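Long-range contact in beta 1-3 glucanase (Clostridium beijerinckii NCIMB 8052, PDB 5H4E), which probably hydrolyses beta-1,3-glucans, as expected of a glycoside hydrolase family 64 beta-1,3-glucanase domain: residues G47-M52 with P90-A95. Numbering follows the deposited sequence.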
loop_
_atom_site.group_PDB
_atom_site.type_symbol
_atom_site.label_atom_id
_atom_site.label_comp_id
_atom_site.label_asym_id
_atom_site.label_seq_id
_atom_site.Cartn_x
_atom_site.Cartn_y
_atom_site.Cartn_z
ATOM N N GLY A 47 4.777 -23.760 2.682
ATOM C CA GLY A 47 5.740 -22.769 2.238
ATOM C C GLY A 47 6.274 -22.915 0.826
ATOM O O GLY A 47 7.181 -22.194 0.424
ATOM N N ASN A 48 5.726 -23.850 0.059
ATOM C CA ASN A 48 6.124 -24.001 -1.340
ATOM C C ASN A 48 5.516 -22.936 -2.247
ATOM O O ASN A 48 4.346 -22.572 -2.087
ATOM C CB ASN A 48 5.722 -25.391 -1.855
ATOM C CG ASN A 48 6.352 -26.497 -1.063
ATOM O OD1 ASN A 48 7.570 -26.688 -1.120
ATOM N ND2 ASN A 48 5.539 -27.235 -0.312
ATOM N N LEU A 49 6.293 -22.449 -3.214
ATOM C CA LEU A 49 5.762 -21.463 -4.155
ATOM C C LEU A 49 5.153 -22.195 -5.354
ATOM O O LEU A 49 5.861 -22.551 -6.284
ATOM C CB LEU A 49 6.846 -20.488 -4.610
ATOM C CG LEU A 49 7.525 -19.696 -3.493
ATOM C CD1 LEU A 49 8.428 -18.615 -4.073
ATOM C CD2 LEU A 49 6.493 -19.100 -2.537
ATOM N N ILE A 50 3.840 -22.413 -5.319
ATOM C CA ILE A 50 3.155 -23.133 -6.403
ATOM C C ILE A 50 2.769 -22.182 -7.526
ATOM O O ILE A 50 2.006 -21.239 -7.300
ATOM C CB ILE A 50 1.879 -23.832 -5.924
ATOM C CG1 ILE A 50 2.126 -24.605 -4.629
ATOM C CG2 ILE A 50 1.356 -24.760 -7.009
ATOM C CD1 ILE A 50 3.165 -25.716 -4.775
ATOM N N PRO A 51 3.279 -22.424 -8.743
ATOM C CA PRO A 51 2.942 -21.547 -9.875
ATOM C C PRO A 51 1.440 -21.406 -10.080
ATOM O O PRO A 51 0.722 -22.403 -10.012
ATOM C CB PRO A 51 3.582 -22.258 -11.072
ATOM C CG PRO A 51 4.713 -23.039 -10.467
ATOM C CD PRO A 51 4.177 -23.520 -9.150
ATOM N N MET A 52 0.963 -20.183 -10.293
ATOM C CA MET A 52 -0.428 -20.020 -10.684
ATOM C C MET A 52 -0.615 -20.530 -12.107
ATOM O O MET A 52 0.214 -20.283 -12.986
ATOM C CB MET A 52 -0.875 -18.561 -10.604
ATOM C CG MET A 52 -0.908 -17.971 -9.214
ATOM S SD MET A 52 -1.587 -16.305 -9.306
ATOM C CE MET A 52 -1.130 -15.683 -7.689
ATOM N N PRO A 90 9.139 -18.786 2.037
ATOM C CA PRO A 90 10.542 -18.814 1.641
ATOM C C PRO A 90 10.875 -17.447 1.076
ATOM O O PRO A 90 10.001 -16.579 1.144
ATOM C CB PRO A 90 10.568 -19.890 0.562
ATOM C CG PRO A 90 9.273 -19.652 -0.157
ATOM C CD PRO A 90 8.266 -19.205 0.920
ATOM N N LYS A 91 12.079 -17.245 0.545
ATOM C CA LYS A 91 12.378 -16.022 -0.200
ATOM C C LYS A 91 11.268 -15.813 -1.234
ATOM O O LYS A 91 10.801 -16.778 -1.842
ATOM C CB LYS A 91 13.741 -16.108 -0.887
ATOM C CG LYS A 91 14.929 -16.250 0.053
ATOM C CD LYS A 91 15.225 -14.966 0.773
ATOM C CE LYS A 91 16.528 -15.074 1.582
ATOM N NZ LYS A 91 17.699 -15.434 0.723
ATOM N N ILE A 92 10.827 -14.566 -1.397
ATOM C CA ILE A 92 9.676 -14.277 -2.252
ATOM C C ILE A 92 9.622 -12.779 -2.531
ATOM O O ILE A 92 10.054 -11.969 -1.709
ATOM C CB ILE A 92 8.343 -14.761 -1.595
ATOM C CG1 ILE A 92 7.174 -14.722 -2.589
ATOM C CG2 ILE A 92 8.028 -13.957 -0.335
ATOM C CD1 ILE A 92 5.898 -15.386 -2.049
ATOM N N ILE A 93 9.110 -12.405 -3.698
ATOM C CA ILE A 93 9.009 -10.990 -4.040
ATOM C C ILE A 93 7.590 -10.570 -4.429
ATOM O O ILE A 93 6.767 -11.405 -4.816
ATOM C CB ILE A 93 9.975 -10.632 -5.178
ATOM C CG1 ILE A 93 9.676 -11.457 -6.422
ATOM C CG2 ILE A 93 11.412 -10.878 -4.743
ATOM C CD1 ILE A 93 10.695 -11.240 -7.520
ATOM N N GLY A 94 7.323 -9.269 -4.305
ATOM C CA GLY A 94 6.043 -8.682 -4.669
ATOM C C GLY A 94 4.854 -9.431 -4.095
ATOM O O GLY A 94 3.854 -9.644 -4.778
ATOM N N ALA A 95 4.961 -9.847 -2.838
ATOM C CA ALA A 95 3.948 -10.729 -2.255
ATOM C C ALA A 95 2.875 -9.959 -1.498
ATOM O O ALA A 95 3.142 -8.881 -0.944
ATOM C CB ALA A 95 4.614 -11.760 -1.328
#
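Leu49 reaches from the start of strand 49-51 to Pro90, the carbonyl O of Lys91 and Ile92 at the end of strand 86-92. Its CG lies anti to its own carbonyl carbon (chi1 -59°), and beyond it the two methyls divide the work. CD2 touches two apolar partners, 3.7 Å from Pro90 CG and 3.8 Å from Ile92 CD1. CD1 turns to the backbone instead and rests 3.7 Å from Lys91 O, a van der Waals approach to a carbonyl. The Leu49 side chain runs obliquely to both the Pro90 ring and the Ile92 side chain. Ile92 contributes its outermost carbon alone: CG1 is anti to the backbone N (chi1 -169°), and the extended chain carries CD1 to the leucine.

Pro90 meets the other segment a second time through the ring carbons CG and CD. Gly47 O lies 3.2 Å from Pro90 CD and 3.3 Å from Pro90 CG, a close carbonyl-to-methylene approach. The backbone here is nearest at Gly47 and Pro90, whose CA atoms are 6.2 Å apart; Gly47, at a positive phi of 90°, adopts a conformation suited to glycine. Beyond Leu49 the segments diverge. Strand 49-51 pairs with strand 40-43, where Val41 and Val43 also touch Leu49, while Ile92 bonds through its backbone to Trp143 and the chain turns a corner at Ile93 and Gly94.

The contact thus joins strand 49-51 of the antiparallel sheet to strand 86-92, an outermost strand of the mixed sheet. Only 174 Å² is buried in total, and the attachment rests on apolar packing of one leucine against a proline ring and an isoleucine tip, together with the carbonyl-to-carbon approaches of Gly47 O and Lys91 O, and not on strand pairing.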